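Local coordinates for phenylacetic acid degradation protein PaaI (PDB 1WLU), which probably hydrolyses acyl-CoA thioesters as a hot dog fold thioesterase of the phenylacetic acid degradation pathway and binds coenzyme A, at residues V87-R91 / R92-Y96; G36-G40 / G41-A45; E99-E103 / G104-A108. All coordinates share one frame; numbering follows the deposited sequence.

Interaction 1: residues V87-R91 / R92-Y96; sequences VNLSR and RTATY
R91 and R92 lie side by side at the tip of a hairpin and point the same way, yet their chains differ. R91 runs extended from CG to NE, with CG anti to the backbone N (chi1 178°), whereas R92 is bent at chi2 and chi3 and runs alongside it, with R92 CD 3.1 Å from R91 NH1. The two guanidinium planes stand 81° apart. One water is gripped by both, accepting in the plane of each group from R91 NH1 and R92 NH1 at 2.8 Å. R92 NH2 bonds to the carbonyl of R116, which fixes the bent arginine against strand 105-116.

Behind the arginines the strands pair antiparallel. S90 N reaches T93 O at 2.8 Å, and the small S90 side chain turns its OG back to take a bond from N88 ND2 at 3.0 Å, nearly in the amide plane. The same amide nitrogen donates to a second water, which is also hydrogen-bonded to T95 OG1, so N88 ties the turn to the opposite strand through its side chain; T95 OG1 has a further partner in T113. On the face carrying L89 and A94, L89 CD1 rests on A94 CB at 3.8 Å, a short methyl suiting the close pairing there. Farther along, V87 N and N88 N both donate to T95 O, approaching from the same face of its plane. This is a classic beta bulge in a beta hairpin of the hot dog sheet, and S90, R91 and R92 at the hairpin tip belong to the coenzyme A binding site.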
loop_
_atom_site.group_PDB
_atom_site.type_symbol
_atom_site.label_atom_id
_atom_site.label_comp_id
_atom_site.label_asym_id
_atom_site.label_seq_id
_atom_site.Cartn_x
_atom_site.Cartn_y
_atom_site.Cartn_z
ATOM N N VAL A 87 -7.415 -3.672 13.649
ATOM C CA VAL A 87 -6.029 -4.087 13.859
ATOM C C VAL A 87 -5.345 -3.186 14.885
ATOM O O VAL A 87 -4.564 -3.650 15.717
ATOM C CB VAL A 87 -5.237 -4.036 12.521
ATOM C CG1 VAL A 87 -3.775 -4.369 12.761
ATOM C CG2 VAL A 87 -5.843 -5.014 11.521
ATOM N N ASN A 88 -5.641 -1.893 14.818
ATOM C CA ASN A 88 -5.065 -0.929 15.745
ATOM C C ASN A 88 -5.989 0.258 15.918
ATOM O O ASN A 88 -6.567 0.752 14.950
ATOM C CB ASN A 88 -3.720 -0.412 15.233
ATOM C CG ASN A 88 -3.145 0.672 16.127
ATOM O OD1 ASN A 88 -2.594 0.384 17.189
ATOM N ND2 ASN A 88 -3.294 1.925 15.713
ATOM N N LEU A 89 -6.131 0.709 17.159
ATOM C CA LEU A 89 -6.952 1.870 17.455
ATOM C C LEU A 89 -6.102 2.854 18.251
ATOM O O LEU A 89 -5.734 2.588 19.397
ATOM C CB LEU A 89 -8.189 1.477 18.268
ATOM C CG LEU A 89 -9.146 2.622 18.621
ATOM C CD1 LEU A 89 -9.671 3.272 17.349
ATOM C CD2 LEU A 89 -10.301 2.090 19.459
ATOM N N SER A 90 -5.767 3.976 17.625
ATOM C CA SER A 90 -4.975 5.012 18.277
ATOM C C SER A 90 -5.868 6.228 18.484
ATOM O O SER A 90 -7.024 6.229 18.070
ATOM C CB SER A 90 -3.761 5.387 17.420
ATOM O OG SER A 90 -2.818 4.327 17.382
ATOM N N ARG A 91 -5.333 7.260 19.125
ATOM C CA ARG A 91 -6.109 8.463 19.389
ATOM C C ARG A 91 -6.615 9.171 18.133
ATOM O O ARG A 91 -7.794 9.516 18.047
ATOM C CB ARG A 91 -5.287 9.440 20.236
ATOM C CG ARG A 91 -5.984 10.763 20.524
ATOM C CD ARG A 91 -5.201 11.579 21.545
ATOM N NE ARG A 91 -5.752 12.919 21.731
ATOM C CZ ARG A 91 -5.671 13.894 20.830
ATOM N NH1 ARG A 91 -5.059 13.684 19.673
ATOM N NH2 ARG A 91 -6.201 15.083 21.088
ATOM N N ARG A 92 -5.736 9.378 17.156
ATOM C CA ARG A 92 -6.135 10.078 15.938
ATOM C C ARG A 92 -6.167 9.247 14.659
ATOM O O ARG A 92 -6.515 9.762 13.596
ATOM C CB ARG A 92 -5.236 11.301 15.717
ATOM C CG ARG A 92 -5.263 12.317 16.857
ATOM C CD ARG A 92 -6.688 12.653 17.285
ATOM N NE ARG A 92 -7.498 13.203 16.200
ATOM C CZ ARG A 92 -7.319 14.407 15.664
ATOM N NH1 ARG A 92 -6.352 15.199 16.107
ATOM N NH2 ARG A 92 -8.114 14.820 14.686
ATOM N N THR A 93 -5.810 7.970 14.756
ATOM C CA THR A 93 -5.824 7.089 13.591
ATOM C C THR A 93 -6.201 5.676 14.016
ATOM O O THR A 93 -6.108 5.326 15.189
ATOM C CB THR A 93 -4.443 7.030 12.894
ATOM O OG1 THR A 93 -3.451 6.601 13.833
ATOM C CG2 THR A 93 -4.059 8.394 12.332
ATOM N N ALA A 94 -6.642 4.869 13.058
ATOM C CA ALA A 94 -7.018 3.486 13.326
ATOM C C ALA A 94 -6.819 2.692 12.042
ATOM O O ALA A 94 -6.939 3.235 10.944
ATOM C CB ALA A 94 -8.476 3.403 13.788
ATOM N N THR A 95 -6.513 1.407 12.184
ATOM C CA THR A 95 -6.271 0.552 11.031
ATOM C C THR A 95 -7.129 -0.705 11.091
ATOM O O THR A 95 -7.326 -1.287 12.161
ATOM C CB THR A 95 -4.775 0.181 10.956
ATOM O OG1 THR A 95 -4.008 1.381 10.803
ATOM C CG2 THR A 95 -4.500 -0.749 9.779
ATOM N N TYR A 96 -7.638 -1.107 9.929
ATOM C CA TYR A 96 -8.503 -2.273 9.814
ATOM C C TYR A 96 -8.087 -3.199 8.689
ATOM O O TYR A 96 -7.542 -2.758 7.675
ATOM C CB TYR A 96 -9.951 -1.826 9.560
ATOM C CG TYR A 96 -10.503 -0.954 10.656
ATOM C CD1 TYR A 96 -10.103 0.377 10.784
ATOM C CD2 TYR A 96 -11.327 -1.493 11.642
ATOM C CE1 TYR A 96 -10.495 1.142 11.877
ATOM C CE2 TYR A 96 -11.724 -0.736 12.740
ATOM C CZ TYR A 96 -11.298 0.575 12.853
ATOM O OH TYR A 96 -11.625 1.307 13.971
HETATM O O HOH W 1 -3.822 2.887 13.139
HETATM O O HOH W 2 -4.497 15.877 18.074
#

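Interaction 2: residues G36-G40 / G41-A45; sequences GTAHG and GFLYA
H39 O is gripped by two backbone amides of the first helical turn. L43 N comes nearly head-on to the carbonyl at 3.2 Å with a fairly straight N-H bond, while F42 N, at 2.9 Å, sits well above the carbonyl plane and bonds at a more bent angle of 134°. The H39 side chain also reaches the helix end, edge first. With CG anti to the backbone N (chi1 -167°), the ring brings its edge to the helix, and ND1 accepts from G41 N at 2.8 Å, the donor lying only 4° out of the ring plane. ND1 therefore acts as an acceptor and caps the N-terminus of helix 40-56, taking up an amide that has no preceding turn to bond with.

The other ring nitrogen, NE2, is hydrogen-bonded to S49 of the fourth subunit, so the imidazole bridges the helix start and the subunit interface. Without the ring, as with an alanine here, G41 N is likely to lose its capping acceptor, and the bond to S49 of the fourth subunit would probably go with it. Glycine fits at 41, since a CB would crowd H39 ND1. Next along, Y44 N bonds to G40 O at 2.9 Å, and the hydroxyl of Y70 grips this oxygen too. Y44 OH itself is hydrogen-bonded to Y70 of the fourth subunit. On the apolar side, A38 CB meets L43 CG at 4.2 Å, a methyl against the leucine's branch point. The chemistry implies that ND1, as acceptor, satisfies a buried helix start and that the same ring is held at both nitrogens, one within the chain and one across the interface.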
loop_
_atom_site.group_PDB
_atom_site.type_symbol
_atom_site.label_atom_id
_atom_site.label_comp_id
_atom_site.label_asym_id
_atom_site.label_seq_id
_atom_site.Cartn_x
_atom_site.Cartn_y
_atom_site.Cartn_z
ATOM N N GLY A 36 -14.936 -8.845 -18.164
ATOM C CA GLY A 36 -16.067 -9.729 -17.947
ATOM C C GLY A 36 -16.065 -10.305 -16.541
ATOM O O GLY A 36 -16.774 -11.269 -16.251
ATOM N N THR A 37 -15.253 -9.720 -15.667
ATOM C CA THR A 37 -15.168 -10.163 -14.280
ATOM C C THR A 37 -15.561 -8.991 -13.390
ATOM O O THR A 37 -15.696 -7.866 -13.868
ATOM C CB THR A 37 -13.736 -10.617 -13.911
ATOM O OG1 THR A 37 -12.833 -9.510 -14.022
ATOM C CG2 THR A 37 -13.276 -11.727 -14.838
ATOM N N ALA A 38 -15.754 -9.245 -12.100
ATOM C CA ALA A 38 -16.129 -8.173 -11.188
ATOM C C ALA A 38 -15.089 -7.057 -11.240
ATOM O O ALA A 38 -13.896 -7.296 -11.049
ATOM C CB ALA A 38 -16.257 -8.713 -9.772
ATOM N N HIS A 39 -15.547 -5.839 -11.510
ATOM C CA HIS A 39 -14.663 -4.680 -11.598
ATOM C C HIS A 39 -13.948 -4.482 -10.261
ATOM O O HIS A 39 -14.546 -4.644 -9.193
ATOM C CB HIS A 39 -15.496 -3.443 -11.959
ATOM C CG HIS A 39 -14.691 -2.251 -12.380
ATOM N ND1 HIS A 39 -13.924 -1.515 -11.501
ATOM C CD2 HIS A 39 -14.585 -1.631 -13.579
ATOM C CE1 HIS A 39 -13.387 -0.490 -12.140
ATOM N NE2 HIS A 39 -13.774 -0.537 -13.403
ATOM N N GLY A 40 -12.664 -4.146 -10.325
ATOM C CA GLY A 40 -11.896 -3.937 -9.109
ATOM C C GLY A 40 -12.533 -2.893 -8.213
ATOM O O GLY A 40 -12.414 -2.953 -6.986
ATOM N N GLY A 41 -13.206 -1.928 -8.832
ATOM C CA GLY A 41 -13.862 -0.872 -8.084
ATOM C C GLY A 41 -15.065 -1.369 -7.308
ATOM O O GLY A 41 -15.416 -0.805 -6.272
ATOM N N PHE A 42 -15.714 -2.415 -7.812
ATOM C CA PHE A 42 -16.866 -2.963 -7.111
ATOM C C PHE A 42 -16.377 -3.708 -5.875
ATOM O O PHE A 42 -16.923 -3.541 -4.784
ATOM C CB PHE A 42 -17.655 -3.924 -8.002
ATOM C CG PHE A 42 -18.754 -4.641 -7.274
ATOM C CD1 PHE A 42 -19.918 -3.970 -6.910
ATOM C CD2 PHE A 42 -18.599 -5.969 -6.894
ATOM C CE1 PHE A 42 -20.911 -4.613 -6.172
ATOM C CE2 PHE A 42 -19.586 -6.621 -6.155
ATOM C CZ PHE A 42 -20.743 -5.940 -5.793
ATOM N N LEU A 43 -15.349 -4.535 -6.046
ATOM C CA LEU A 43 -14.805 -5.289 -4.925
ATOM C C LEU A 43 -14.221 -4.333 -3.892
ATOM O O LEU A 43 -14.373 -4.539 -2.688
ATOM C CB LEU A 43 -13.742 -6.276 -5.413
ATOM C CG LEU A 43 -14.275 -7.354 -6.365
ATOM C CD1 LEU A 43 -13.134 -8.256 -6.798
ATOM C CD2 LEU A 43 -15.372 -8.164 -5.680
ATOM N N TYR A 44 -13.560 -3.279 -4.358
ATOM C CA TYR A 44 -13.000 -2.303 -3.436
ATOM C C TYR A 44 -14.123 -1.578 -2.699
ATOM O O TYR A 44 -14.045 -1.379 -1.488
ATOM C CB TYR A 44 -12.123 -1.291 -4.180
ATOM C CG TYR A 44 -11.517 -0.231 -3.280
ATOM C CD1 TYR A 44 -12.246 0.898 -2.902
ATOM C CD2 TYR A 44 -10.217 -0.367 -2.797
ATOM C CE1 TYR A 44 -11.693 1.867 -2.066
ATOM C CE2 TYR A 44 -9.655 0.590 -1.963
ATOM C CZ TYR A 44 -10.394 1.704 -1.603
ATOM O OH TYR A 44 -9.822 2.656 -0.787
ATOM N N ALA A 45 -15.171 -1.188 -3.422
ATOM C CA ALA A 45 -16.291 -0.490 -2.798
ATOM C C ALA A 45 -16.887 -1.339 -1.680
ATOM O O ALA A 45 -17.267 -0.822 -0.627
ATOM C CB ALA A 45 -17.356 -0.169 -3.839
#

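Interaction 3: residues E99-E103 / G104-A108; sequences EVVSE and GKLVA
This is a local contact round a tight beta hairpin, where strand 93-102 turns into strand 105-116 within the antiparallel sheet. A type I' turn from S102 to K105 makes the reversal: K105 N bonds to S102 O from above the carbonyl plane, while S102 N returns the pairing to K105 O at 3.0 Å, in the carbonyl plane. E103 and G104 both carry positive phi, and a CB on G104 would clash with E103 O; together these account well for a glycine there.

Beyond the turn the register slips by one. V100 O accepts from V107 N at 2.7 Å, nearly head-on, and more weakly from A108 N at 3.3 Å, so V107 and A108 both face V100 in a classic beta bulge. V100 N closes the pair by bonding to A108 O. The extra residue turns the V107 side chain toward strand 99-102, where chi1 of 175° sets CG1 anti to the backbone N and brings V107 CG2 to S102 CB at 3.7 Å. The small A108 lets its CB sit 3.9 Å from V100 CB.

On the face carrying V101 and L106, L106 CD1 lies near V101 CG2. The L106 side chain also crosses that of E99 at about a right angle, L106 CD1 touching E99 CB at 3.7 Å. L106 packs as well on F71 of its own chain, a coenzyme A-binding residue, and on V87 of the second subunit, where a branched apolar residue suits the interface.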
loop_
_atom_site.group_PDB
_atom_site.type_symbol
_atom_site.label_atom_id
_atom_site.label_comp_id
_atom_site.label_asym_id
_atom_site.label_seq_id
_atom_site.Cartn_x
_atom_site.Cartn_y
_atom_site.Cartn_z
ATOM N N GLU A 99 -11.190 -8.778 4.908
ATOM C CA GLU A 99 -11.077 -9.947 4.054
ATOM C C GLU A 99 -12.293 -10.024 3.141
ATOM O O GLU A 99 -13.432 -9.941 3.604
ATOM C CB GLU A 99 -10.979 -11.216 4.902
ATOM C CG GLU A 99 -9.612 -11.416 5.542
ATOM C CD GLU A 99 -9.546 -12.651 6.416
ATOM O OE1 GLU A 99 -10.347 -13.582 6.193
ATOM O OE2 GLU A 99 -8.681 -12.694 7.318
ATOM N N VAL A 100 -12.046 -10.153 1.843
ATOM C CA VAL A 100 -13.122 -10.260 0.862
ATOM C C VAL A 100 -13.215 -11.744 0.534
ATOM O O VAL A 100 -12.274 -12.336 -0.004
ATOM C CB VAL A 100 -12.810 -9.427 -0.397
ATOM C CG1 VAL A 100 -13.958 -9.523 -1.388
ATOM C CG2 VAL A 100 -12.588 -7.971 0.001
ATOM N N VAL A 101 -14.357 -12.333 0.872
ATOM C CA VAL A 101 -14.578 -13.762 0.707
ATOM C C VAL A 101 -15.787 -14.130 -0.142
ATOM O O VAL A 101 -16.825 -13.474 -0.087
ATOM C CB VAL A 101 -14.749 -14.417 2.102
ATOM C CG1 VAL A 101 -14.912 -15.920 1.970
ATOM C CG2 VAL A 101 -13.555 -14.074 2.985
ATOM N N SER A 102 -15.644 -15.188 -0.931
ATOM C CA SER A 102 -16.738 -15.678 -1.762
ATOM C C SER A 102 -16.669 -17.196 -1.760
ATOM O O SER A 102 -15.647 -17.778 -2.119
ATOM C CB SER A 102 -16.630 -15.154 -3.196
ATOM O OG SER A 102 -17.716 -15.634 -3.980
ATOM N N GLU A 103 -17.758 -17.827 -1.335
ATOM C CA GLU A 103 -17.835 -19.281 -1.272
ATOM C C GLU A 103 -16.653 -19.890 -0.517
ATOM O O GLU A 103 -16.058 -20.872 -0.961
ATOM C CB GLU A 103 -17.913 -19.868 -2.683
ATOM C CG GLU A 103 -19.124 -19.403 -3.483
ATOM C CD GLU A 103 -20.439 -19.689 -2.779
ATOM O OE1 GLU A 103 -20.686 -20.862 -2.428
ATOM O OE2 GLU A 103 -21.229 -18.740 -2.580
ATOM N N GLY A 104 -16.315 -19.289 0.621
ATOM C CA GLY A 104 -15.227 -19.790 1.443
ATOM C C GLY A 104 -13.810 -19.527 0.967
ATOM O O GLY A 104 -12.855 -19.992 1.589
ATOM N N LYS A 105 -13.659 -18.784 -0.124
ATOM C CA LYS A 105 -12.331 -18.483 -0.653
ATOM C C LYS A 105 -11.979 -17.012 -0.461
ATOM O O LYS A 105 -12.838 -16.142 -0.604
ATOM C CB LYS A 105 -12.269 -18.821 -2.144
ATOM C CG LYS A 105 -12.582 -20.275 -2.477
ATOM C CD LYS A 105 -11.551 -21.219 -1.882
ATOM C CE LYS A 105 -11.853 -22.664 -2.249
ATOM N NZ LYS A 105 -11.863 -22.869 -3.723
ATOM N N LEU A 106 -10.719 -16.737 -0.136
ATOM C CA LEU A 106 -10.269 -15.358 0.047
ATOM C C LEU A 106 -9.988 -14.774 -1.334
ATOM O O LEU A 106 -8.987 -15.101 -1.974
ATOM C CB LEU A 106 -9.006 -15.306 0.909
ATOM C CG LEU A 106 -8.508 -13.903 1.279
ATOM C CD1 LEU A 106 -9.529 -13.199 2.168
ATOM C CD2 LEU A 106 -7.175 -14.014 2.002
ATOM N N VAL A 107 -10.891 -13.910 -1.778
ATOM C CA VAL A 107 -10.815 -13.269 -3.087
ATOM C C VAL A 107 -9.879 -12.062 -3.114
ATOM O O VAL A 107 -9.242 -11.781 -4.132
ATOM C CB VAL A 107 -12.231 -12.823 -3.536
ATOM C CG1 VAL A 107 -12.161 -12.037 -4.834
ATOM C CG2 VAL A 107 -13.122 -14.045 -3.705
ATOM N N ALA A 108 -9.802 -11.350 -1.995
ATOM C CA ALA A 108 -8.953 -10.167 -1.900
ATOM C C ALA A 108 -8.730 -9.791 -0.447
ATOM O O ALA A 108 -9.465 -10.228 0.439
ATOM C CB ALA A 108 -9.595 -8.995 -2.648
#

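Interactions 1 and 3 are hairpin contacts at the two ends of strand 93-102, their centres 24 Å apart in the same antiparallel sheet, and each includes a classic beta bulge. Both are partly buried, but the tip in interaction 1 is polar and arginine-rich, whereas interaction 3 relies more on valine, leucine and alanine packing beside its exposed turn. Interaction 2 is the buried one: it joins the loop before helix 40-56 to that helix's first turn, and its chemistry is helix capping rather than strand pairing. It sits about 13 Å from interaction 3, centre to centre, and across the chain's centre from interaction 1. Different subunits meet them: the second reaches 1 and 3, the third 1, the fourth 2.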